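Local coordinates for acyl-CoA dehydrogenase domain protein Tcur3483 (Thermomonospora curvata, PDB 6WY9), which binds a reduced FAD cofactor and, as a member of the acyl-CoA dehydrogenase family, probably oxidises a CH-CH bond of an acyl thioester substrate, at residues R295-R300 with Q344-G349; Y146-A151 with S157-A162; F109-T114 with P133-G138. All blocks are in the same frame, centred on the assembly; numbering follows the deposited sequence. Where two conformers were deposited one is given.

Contact 1: residues R295-R300 with Q344-G349. With GOL (glycerol), chain I.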
loop_
_atom_site.group_PDB
_atom_site.type_symbol
_atom_site.label_atom_id
_atom_site.label_comp_id
_atom_site.label_asym_id
_atom_site.label_seq_id
_atom_site.Cartn_x
_atom_site.Cartn_y
_atom_site.Cartn_z
ATOM N N ARG A 295 6.731 15.314 -8.948
ATOM C CA ARG A 295 5.694 16.178 -8.383
ATOM C C ARG A 295 4.653 15.351 -7.622
ATOM O O ARG A 295 4.253 15.714 -6.505
ATOM C CB ARG A 295 5.034 17.018 -9.486
ATOM C CG ARG A 295 5.922 18.114 -9.975
ATOM C CD ARG A 295 5.201 18.997 -10.982
ATOM N NE ARG A 295 6.082 20.033 -11.512
ATOM C CZ ARG A 295 5.646 21.162 -12.053
ATOM N NH1 ARG A 295 4.346 21.414 -12.124
ATOM N NH2 ARG A 295 6.503 22.039 -12.504
ATOM N N ARG A 296 4.211 14.242 -8.217
ATOM C CA ARG A 296 3.208 13.392 -7.572
ATOM C C ARG A 296 3.736 12.802 -6.260
ATOM O O ARG A 296 2.993 12.716 -5.266
ATOM C CB ARG A 296 2.758 12.274 -8.518
ATOM C CG ARG A 296 1.912 11.171 -7.772
ATOM C CD ARG A 296 1.703 9.903 -8.587
ATOM N NE ARG A 296 1.009 8.925 -7.782
ATOM C CZ ARG A 296 -0.218 8.502 -8.049
ATOM N NH1 ARG A 296 -0.836 8.932 -9.134
ATOM N NH2 ARG A 296 -0.807 7.608 -7.257
ATOM N N ASP A 297 4.997 12.344 -6.247
ATOM C CA ASP A 297 5.579 11.777 -5.029
ATOM C C ASP A 297 5.770 12.837 -3.937
ATOM O O ASP A 297 5.646 12.537 -2.737
ATOM C CB ASP A 297 6.938 11.117 -5.338
ATOM C CG ASP A 297 6.807 9.742 -6.019
ATOM O OD1 ASP A 297 5.669 9.274 -6.212
ATOM O OD2 ASP A 297 7.849 9.112 -6.365
ATOM N N LEU A 298 6.162 14.054 -4.323
ATOM C CA LEU A 298 6.244 15.140 -3.359
ATOM C C LEU A 298 4.862 15.500 -2.814
ATOM O O LEU A 298 4.741 15.780 -1.617
ATOM C CB LEU A 298 6.896 16.377 -3.988
ATOM C CG LEU A 298 8.378 16.199 -4.288
ATOM C CD1 LEU A 298 8.799 17.405 -5.183
ATOM C CD2 LEU A 298 9.163 16.128 -2.964
ATOM N N ALA A 299 3.818 15.411 -3.648
ATOM C CA ALA A 299 2.443 15.687 -3.183
ATOM C C ALA A 299 1.993 14.645 -2.170
ATOM O O ALA A 299 1.431 14.996 -1.120
ATOM C CB ALA A 299 1.456 15.721 -4.368
ATOM N N ARG A 300 2.232 13.357 -2.469
ATOM C CA ARG A 300 1.795 12.286 -1.582
ATOM C C ARG A 300 2.543 12.335 -0.260
ATOM O O ARG A 300 1.930 12.220 0.806
ATOM C CB ARG A 300 1.979 10.898 -2.232
ATOM C CG ARG A 300 1.191 9.774 -1.566
ATOM C CD ARG A 300 1.474 8.355 -2.224
ATOM N NE ARG A 300 2.918 8.104 -2.195
ATOM C CZ ARG A 300 3.580 7.702 -1.114
ATOM N NH1 ARG A 300 2.917 7.462 0.030
ATOM N NH2 ARG A 300 4.904 7.546 -1.149
ATOM N N GLN A 344 11.416 8.562 3.504
ATOM C CA GLN A 344 12.794 8.209 3.181
ATOM C C GLN A 344 12.880 7.478 1.850
ATOM O O GLN A 344 13.751 7.784 1.037
ATOM C CB GLN A 344 13.416 7.372 4.315
ATOM C CG GLN A 344 13.709 8.244 5.568
ATOM C CD GLN A 344 13.779 7.472 6.894
ATOM O OE1 GLN A 344 13.686 6.238 6.919
ATOM N NE2 GLN A 344 13.907 8.215 8.016
ATOM N N ARG A 345 12.018 6.468 1.630
ATOM C CA ARG A 345 12.056 5.724 0.367
ATOM C C ARG A 345 11.803 6.656 -0.794
ATOM O O ARG A 345 12.487 6.607 -1.817
ATOM C CB ARG A 345 10.980 4.624 0.325
ATOM C CG ARG A 345 11.247 3.388 1.199
ATOM C CD ARG A 345 9.999 2.464 1.192
ATOM N NE ARG A 345 9.650 1.983 -0.160
ATOM C CZ ARG A 345 9.062 0.812 -0.364
ATOM N NH1 ARG A 345 8.794 0.026 0.670
ATOM N NH2 ARG A 345 8.734 0.418 -1.574
ATOM N N THR A 346 10.798 7.518 -0.634
ATOM C CA THR A 346 10.303 8.322 -1.737
ATOM C C THR A 346 11.306 9.406 -2.122
ATOM O O THR A 346 11.586 9.594 -3.303
ATOM C CB THR A 346 8.947 8.934 -1.358
ATOM O OG1 THR A 346 8.020 7.893 -1.033
ATOM C CG2 THR A 346 8.398 9.757 -2.533
ATOM N N LEU A 347 11.872 10.113 -1.128
ATOM C CA LEU A 347 12.872 11.144 -1.396
ATOM C C LEU A 347 14.142 10.548 -1.989
ATOM O O LEU A 347 14.780 11.193 -2.835
ATOM C CB LEU A 347 13.243 11.955 -0.128
ATOM C CG LEU A 347 12.113 12.813 0.495
ATOM C CD1 LEU A 347 12.608 13.543 1.788
ATOM C CD2 LEU A 347 11.460 13.853 -0.525
ATOM N N THR A 348 14.534 9.345 -1.552
ATOM C CA THR A 348 15.668 8.673 -2.167
ATOM C C THR A 348 15.433 8.479 -3.676
ATOM O O THR A 348 16.335 8.712 -4.497
ATOM C CB THR A 348 15.924 7.315 -1.463
ATOM O OG1 THR A 348 16.398 7.549 -0.130
ATOM C CG2 THR A 348 17.010 6.511 -2.209
ATOM N N GLY A 349 14.248 7.996 -4.052
ATOM C CA GLY A 349 13.938 7.876 -5.473
ATOM C C GLY A 349 14.072 9.204 -6.205
ATOM O O GLY A 349 14.655 9.270 -7.291
HETATM C C1 GOL I . 6.963 6.704 -4.024
HETATM O O1 GOL I . 5.582 7.103 -3.984
HETATM C C2 GOL I . 7.124 5.218 -3.591
HETATM O O2 GOL I . 7.281 4.364 -4.664
HETATM C C3 GOL I . 8.408 5.205 -2.716
HETATM O O3 GOL I . 8.870 3.861 -2.574
HETATM O O HOH W 1 10.168 8.343 -5.490
#
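T346 meets D297 where helix 292-321 and helix 326-350 run side by side, their short segments nearly antiparallel at 157° with axes 10.1 Å apart. Consecutive helices packed this way belong to the C-terminal helical domain of the acyl-CoA dehydrogenase fold. T346 gives the largest single share of the buried surface. Its CB lies near C1 and C3 of a glycerol, probably carried in from the crystallisation liquor. From there CG2, set anti to the backbone N, reaches CB of D297 at 3.4 Å, methyl against methylene, and also lies against glycerol C1. The other branch, OG1, bonds back to the carbonyl O of D342 and comes close to glycerol C3; NH2 of R300 stands 3.1 Å from this OG1, but the angle is too poor for a hydrogen bond. Deeper in, CD2 of L298 touches CD2 of L347 at 4.0 Å, the two side chains crossing at about a right angle and covered by helix 263-286. R300 bends at chi3 (55°), which turns its guanidinium edge to the glycerol: NH2 donates to glycerol O1 over 2.9 Å. NE of R345 binds glycerol O3 at 3.2 Å. One water donates to OD2 of D297 (2.6 Å) and to the carbonyl O of T346 (2.9 Å), while OD2 has a further partner, a polar side chain of another protein chain. Within these two segments no direct hydrogen bond forms; water and an adventitious glycerol bridge them, and the direct charged tie between the helices is the salt bridge of R300 to D342.

Contact 2: residues Y146-A151 with S157-A162; sequences YTEPGA and SLTTRA. With FDA (dihydroflavine-adenine dinucleotide), chain C.
E148 drives its carboxylate into the backbone of T159 and T160, and both of its oxygens are taken. OE1 accepts from T159 N at 2.8 Å, nearly straight at 171°, on the syn side but 22° out of the carboxylate plane. OE2 is gripped twice by T160: its N comes to the syn lone pair (2.9 Å), and its OG1 donates from above the plane at 2.6 Å. K175 makes a third partner of OE2 through a salt bridge, so the buried charge is probably well compensated. An extended chain beyond CG (chi2 -177°) carries the group this far. Both segments belong to the middle, beta domain of the acyl-CoA dehydrogenase fold, where 146-151 follows strand 142-145 and a type I turn from E148 to A151 sets the glutamate facing the residues that lead into strand 161-164. Just before that turn the chain holds the flavin: T147 N binds O2 of the reduced cofactor at 2.7 Å, and T147 OG1 accepts from its N1 at 2.8 Å. With an alanine at E148, the amides of T159 and T160 would probably lose their acceptor and K175 its counter-charge. Beside the carboxylate the packing is apolar, with A151 CB 3.6 Å from L158 CA. Toward solvent the fit slackens: S157 CB comes no nearer to A151 CB than 4.5 Å, and at exposed T159 a water bonded to its OG1 donates to E148 OE1 at 2.6 Å.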
loop_
_atom_site.group_PDB
_atom_site.type_symbol
_atom_site.label_atom_id
_atom_site.label_comp_id
_atom_site.label_asym_id
_atom_site.label_seq_id
_atom_site.Cartn_x
_atom_site.Cartn_y
_atom_site.Cartn_z
ATOM N N TYR A 146 16.155 -1.558 29.324
ATOM C CA TYR A 146 14.977 -2.431 29.313
ATOM C C TYR A 146 15.257 -3.778 28.651
ATOM O O TYR A 146 15.169 -4.842 29.290
ATOM C CB TYR A 146 13.822 -1.741 28.583
ATOM C CG TYR A 146 13.240 -0.544 29.294
ATOM C CD1 TYR A 146 13.483 -0.311 30.642
ATOM C CD2 TYR A 146 12.440 0.350 28.599
ATOM C CE1 TYR A 146 12.942 0.793 31.267
ATOM C CE2 TYR A 146 11.904 1.421 29.212
ATOM C CZ TYR A 146 12.157 1.657 30.533
ATOM O OH TYR A 146 11.580 2.768 31.102
ATOM N N THR A 147 15.647 -3.721 27.376
ATOM C CA THR A 147 15.635 -4.851 26.465
ATOM C C THR A 147 16.691 -5.868 26.839
ATOM O O THR A 147 17.821 -5.516 27.184
ATOM C CB THR A 147 15.872 -4.329 25.036
ATOM O OG1 THR A 147 14.871 -3.350 24.736
ATOM C CG2 THR A 147 15.824 -5.468 23.981
ATOM N N GLU A 148 16.323 -7.143 26.766
ATOM C CA GLU A 148 17.226 -8.264 26.963
ATOM C C GLU A 148 17.191 -9.153 25.727
ATOM O O GLU A 148 16.211 -9.138 24.976
ATOM C CB GLU A 148 16.822 -9.097 28.191
ATOM C CG GLU A 148 16.636 -8.216 29.416
ATOM C CD GLU A 148 16.310 -8.989 30.705
ATOM O OE1 GLU A 148 15.835 -10.170 30.633
ATOM O OE2 GLU A 148 16.528 -8.389 31.804
ATOM N N PRO A 149 18.211 -9.971 25.517
ATOM C CA PRO A 149 18.100 -10.995 24.461
ATOM C C PRO A 149 16.799 -11.797 24.528
ATOM O O PRO A 149 16.228 -12.079 23.471
ATOM C CB PRO A 149 19.341 -11.889 24.701
ATOM C CG PRO A 149 20.344 -10.948 25.350
ATOM C CD PRO A 149 19.513 -10.005 26.224
ATOM N N GLY A 150 16.334 -12.217 25.723
ATOM C CA GLY A 150 15.099 -12.968 25.859
ATOM C C GLY A 150 13.837 -12.146 26.085
ATOM O O GLY A 150 12.746 -12.695 26.294
ATOM N N ALA A 151 13.920 -10.823 26.047
ATOM C CA ALA A 151 12.749 -10.031 26.444
ATOM C C ALA A 151 12.828 -8.710 25.686
ATOM O O ALA A 151 13.440 -7.737 26.152
ATOM C CB ALA A 151 12.686 -9.824 27.958
ATOM N N SER A 157 8.620 -9.997 30.399
ATOM C CA SER A 157 9.293 -11.256 30.697
ATOM C C SER A 157 10.757 -11.091 31.068
ATOM O O SER A 157 11.469 -12.092 31.087
ATOM C CB SER A 157 9.226 -12.198 29.491
ATOM O OG SER A 157 7.956 -12.800 29.445
ATOM N N LEU A 158 11.240 -9.869 31.301
ATOM C CA LEU A 158 12.657 -9.694 31.594
ATOM C C LEU A 158 13.060 -10.491 32.843
ATOM O O LEU A 158 12.252 -10.729 33.749
ATOM C CB LEU A 158 12.962 -8.191 31.760
ATOM C CG LEU A 158 12.174 -7.532 32.904
ATOM C CD1 LEU A 158 12.826 -7.768 34.303
ATOM C CD2 LEU A 158 11.886 -6.030 32.602
ATOM N N THR A 159 14.322 -10.932 32.875
ATOM C CA THR A 159 14.834 -11.792 33.928
ATOM C C THR A 159 16.042 -11.223 34.650
ATOM O O THR A 159 16.500 -11.851 35.610
ATOM C CB THR A 159 15.235 -13.168 33.366
ATOM O OG1 THR A 159 16.201 -12.977 32.319
ATOM C CG2 THR A 159 14.012 -13.901 32.801
ATOM N N THR A 160 16.604 -10.095 34.202
ATOM C CA THR A 160 17.646 -9.459 35.002
ATOM C C THR A 160 17.104 -9.305 36.417
ATOM O O THR A 160 16.020 -8.754 36.619
ATOM C CB THR A 160 18.049 -8.091 34.417
ATOM O OG1 THR A 160 18.716 -8.263 33.158
ATOM C CG2 THR A 160 18.995 -7.333 35.391
ATOM N N ARG A 161 17.829 -9.817 37.392
ATOM C CA ARG A 161 17.290 -9.934 38.735
ATOM C C ARG A 161 18.023 -8.999 39.683
ATOM O O ARG A 161 19.221 -8.741 39.535
ATOM C CB ARG A 161 17.384 -11.372 39.263
ATOM C CG ARG A 161 18.770 -11.759 39.700
ATOM C CD ARG A 161 18.789 -13.085 40.470
ATOM N NE ARG A 161 20.098 -13.358 41.076
ATOM C CZ ARG A 161 20.933 -14.320 40.684
ATOM N NH1 ARG A 161 20.608 -15.125 39.683
ATOM N NH2 ARG A 161 22.096 -14.485 41.297
ATOM N N ALA A 162 17.276 -8.496 40.660
ATOM C CA ALA A 162 17.826 -7.691 41.734
ATOM C C ALA A 162 17.286 -8.288 43.020
ATOM O O ALA A 162 16.065 -8.343 43.203
ATOM C CB ALA A 162 17.430 -6.219 41.594
HETATM P PA FDA C . 11.518 -9.015 18.925
HETATM O O1A FDA C . 12.268 -10.260 18.573
HETATM O O2A FDA C . 10.729 -8.950 20.243
HETATM O O5B FDA C . 10.309 -8.796 17.759
HETATM C C5B FDA C . 10.933 -8.753 16.504
HETATM C C4B FDA C . 9.827 -8.457 15.473
HETATM O O4B FDA C . 8.756 -9.486 15.724
HETATM C C3B FDA C . 9.081 -7.149 15.747
HETATM O O3B FDA C . 9.658 -6.070 15.109
HETATM C C2B FDA C . 7.741 -7.426 15.090
HETATM O O2B FDA C . 7.793 -7.448 13.612
HETATM C C1B FDA C . 7.434 -8.901 15.496
HETATM N N9A FDA C . 6.578 -9.044 16.673
HETATM C C8A FDA C . 6.944 -9.073 18.033
HETATM N N7A FDA C . 5.905 -9.287 18.832
HETATM C C5A FDA C . 4.823 -9.398 17.986
HETATM C C6A FDA C . 3.460 -9.597 18.254
HETATM N N6A FDA C . 2.999 -9.736 19.512
HETATM N N1A FDA C . 2.568 -9.663 17.242
HETATM C C2A FDA C . 3.107 -9.508 15.997
HETATM N N3A FDA C . 4.381 -9.302 15.584
HETATM C C4A FDA C . 5.223 -9.264 16.629
HETATM N N1 FDA C . 16.218 -0.943 24.222
HETATM C C2 FDA C . 16.548 -0.512 25.524
HETATM O O2 FDA C . 16.217 -1.198 26.516
HETATM N N3 FDA C . 17.239 0.691 25.615
HETATM C C4 FDA C . 17.631 1.479 24.509
HETATM O O4 FDA C . 18.259 2.514 24.694
HETATM C C4X FDA C . 17.257 0.963 23.220
HETATM N N5 FDA C . 17.609 1.680 22.075
HETATM C C5X FDA C . 17.704 0.998 20.891
HETATM C C6 FDA C . 18.410 1.492 19.857
HETATM C C7 FDA C . 18.503 0.741 18.659
HETATM C C7M FDA C . 19.262 1.293 17.596
HETATM C C8 FDA C . 17.883 -0.444 18.507
HETATM C C8M FDA C . 17.968 -1.224 17.255
HETATM C C9 FDA C . 17.128 -0.941 19.555
HETATM C C9A FDA C . 17.055 -0.224 20.745
HETATM N N10 FDA C . 16.292 -0.708 21.821
HETATM C C10 FDA C . 16.597 -0.206 23.090
HETATM C "C1'" FDA C . 15.689 -2.068 21.717
HETATM C "C2'" FDA C . 14.211 -2.015 21.242
HETATM O "O2'" FDA C . 13.413 -1.547 22.221
HETATM C "C3'" FDA C . 13.890 -3.526 20.842
HETATM O "O3'" FDA C . 14.590 -3.895 19.671
HETATM C "C4'" FDA C . 12.391 -3.735 20.690
HETATM O "O4'" FDA C . 11.833 -3.647 21.955
HETATM C "C5'" FDA C . 12.156 -5.089 19.968
HETATM O "O5'" FDA C . 12.661 -6.100 20.790
HETATM P P FDA C . 13.469 -7.189 19.871
HETATM O O1P FDA C . 14.488 -6.416 19.183
HETATM O O2P FDA C . 13.863 -8.333 20.793
HETATM O O3P FDA C . 12.453 -7.755 18.687
HETATM O O HOH W 2 15.412 -12.336 29.318
#

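Contact 3: residues F109-T114 with P133-G138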
loop_
_atom_site.group_PDB
_atom_site.type_symbol
_atom_site.label_atom_id
_atom_site.label_comp_id
_atom_site.label_asym_id
_atom_site.label_seq_id
_atom_site.Cartn_x
_atom_site.Cartn_y
_atom_site.Cartn_z
ATOM N N PHE A 109 17.704 13.797 24.617
ATOM C CA PHE A 109 16.251 13.636 24.719
ATOM C C PHE A 109 15.898 12.678 25.855
ATOM O O PHE A 109 15.116 12.990 26.756
ATOM C CB PHE A 109 15.666 13.087 23.405
ATOM C CG PHE A 109 15.602 14.075 22.258
ATOM C CD1 PHE A 109 14.551 14.968 22.145
ATOM C CD2 PHE A 109 16.558 14.054 21.250
ATOM C CE1 PHE A 109 14.487 15.856 21.071
ATOM C CE2 PHE A 109 16.493 14.931 20.176
ATOM C CZ PHE A 109 15.464 15.830 20.090
ATOM N N VAL A 110 16.455 11.470 25.787
ATOM C CA VAL A 110 16.091 10.438 26.755
ATOM C C VAL A 110 16.306 10.935 28.179
ATOM O O VAL A 110 15.482 10.694 29.061
ATOM C CB VAL A 110 16.871 9.141 26.481
ATOM C CG1 VAL A 110 16.702 8.183 27.597
ATOM C CG2 VAL A 110 16.366 8.504 25.217
ATOM N N THR A 111 17.409 11.624 28.428
ATOM C CA THR A 111 17.709 11.991 29.804
ATOM C C THR A 111 16.851 13.158 30.262
ATOM O O THR A 111 16.326 13.143 31.380
ATOM C CB THR A 111 19.194 12.321 29.949
ATOM O OG1 THR A 111 19.963 11.145 29.641
ATOM C CG2 THR A 111 19.506 12.762 31.396
ATOM N N VAL A 112 16.673 14.148 29.394
ATOM C CA VAL A 112 15.997 15.384 29.760
ATOM C C VAL A 112 14.493 15.268 29.614
ATOM O O VAL A 112 13.751 15.785 30.449
ATOM C CB VAL A 112 16.566 16.542 28.927
ATOM C CG1 VAL A 112 15.622 17.756 28.962
ATOM C CG2 VAL A 112 17.910 16.925 29.501
ATOM N N ASN A 113 14.017 14.546 28.609
ATOM C CA ASN A 113 12.596 14.500 28.307
ATOM C C ASN A 113 11.923 13.204 28.674
ATOM O O ASN A 113 10.705 13.087 28.525
ATOM C CB ASN A 113 12.392 14.777 26.834
ATOM C CG ASN A 113 12.540 16.223 26.532
ATOM O OD1 ASN A 113 13.655 16.739 26.428
ATOM N ND2 ASN A 113 11.416 16.914 26.439
ATOM N N THR A 114 12.657 12.252 29.133
ATOM C CA THR A 114 12.093 10.949 29.432
ATOM C C THR A 114 12.334 10.526 30.870
ATOM O O THR A 114 11.409 10.055 31.548
ATOM C CB THR A 114 12.717 9.977 28.409
ATOM O OG1 THR A 114 12.099 10.198 27.127
ATOM C CG2 THR A 114 12.576 8.603 28.795
ATOM N N PRO A 133 19.226 18.218 39.265
ATOM C CA PRO A 133 20.101 19.373 38.993
ATOM C C PRO A 133 21.210 19.041 38.005
ATOM O O PRO A 133 21.509 19.848 37.112
ATOM C CB PRO A 133 20.644 19.746 40.385
ATOM C CG PRO A 133 19.707 19.079 41.368
ATOM C CD PRO A 133 19.292 17.802 40.683
ATOM N N GLY A 134 21.818 17.861 38.132
ATOM C CA GLY A 134 22.885 17.476 37.229
ATOM C C GLY A 134 22.371 17.165 35.847
ATOM O O GLY A 134 23.070 17.388 34.853
ATOM N N ILE A 135 21.141 16.662 35.753
ATOM C CA ILE A 135 20.518 16.556 34.437
ATOM C C ILE A 135 20.375 17.945 33.827
ATOM O O ILE A 135 20.816 18.207 32.702
ATOM C CB ILE A 135 19.158 15.845 34.537
ATOM C CG1 ILE A 135 19.353 14.368 34.900
ATOM C CG2 ILE A 135 18.377 16.060 33.229
ATOM C CD1 ILE A 135 18.088 13.525 34.826
ATOM N N LEU A 136 19.769 18.858 34.586
ATOM C CA LEU A 136 19.594 20.236 34.154
ATOM C C LEU A 136 20.908 20.850 33.692
ATOM O O LEU A 136 20.973 21.471 32.626
ATOM C CB LEU A 136 18.983 21.044 35.298
ATOM C CG LEU A 136 18.569 22.487 35.030
ATOM C CD1 LEU A 136 17.477 22.586 33.946
ATOM C CD2 LEU A 136 18.130 23.145 36.347
ATOM N N SER A 137 21.962 20.713 34.494
ATOM C CA SER A 137 23.236 21.363 34.192
ATOM C C SER A 137 24.007 20.656 33.089
ATOM O O SER A 137 25.125 21.071 32.764
ATOM C CB SER A 137 24.093 21.413 35.449
ATOM O OG SER A 137 24.257 20.093 35.943
ATOM N N GLY A 138 23.445 19.599 32.518
ATOM C CA GLY A 138 24.167 18.821 31.541
ATOM C C GLY A 138 25.310 18.015 32.103
ATOM O O GLY A 138 26.239 17.693 31.364
#
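I135 packs against T111 and V112 where helix 109-122 meets helix 125-136, a pair of consecutive helices in the N-terminal helical domain of the acyl-CoA dehydrogenase fold. The side-chain contacts of the first shell are all carbon on carbon. CD1 of I135 lies 3.8 Å from CG2 of T111, and CG2 of I135 comes within 3.9 Å of CG2 of V112, these two side chains sliding past each other in opposite directions. I135 has CG2 anti to the backbone N and CG1 anti to the carbonyl carbon (chi1 -69°); CD1 and CG1 go to T111, while CG2 touches both T111 and V112. The two segments bury just 134 Å² together, with no hydrogen bond between them. In the second shell, W79 and F142 also touch I135, and W79 NE1 donates to the carbonyl O of V112. T111 OG1 bonds to the amide N of F142, at the start of strand 142-145, which leaves its methyl for I135. Farther out, the backbone departs from a regular helix at both segments: 110-114 makes a wider pi-type turn, and helix 125-136 closes in a Schellman motif, in which G138 has a positive phi of 70° and its N donates to the carbonyl O of I135 over 3.0 Å.

In the fold
Along the chain the order is contact 3, contact 2, contact 1, sampling in turn the N-terminal helical, middle beta and C-terminal helical parts of the acyl-CoA dehydrogenase fold. None touches another. Contacts 2 and 3 are closest, with centres 25 Å apart and nearest atoms about 6 Å; strand 142-145, reached by a short loop after helix 125-136, leads into the loop of contact 2. Contact 2 binds the flavin directly; in contact 3 the T111 side chain is about 10 Å from the bound dihydroflavine-adenine dinucleotide. Contact 1, far from the flavin site, lies across the chain's centre from contact 3, 36 Å from it and 40 Å from contact 2, centre to centre. Other chains touch contacts 1 and 2, none contact 3.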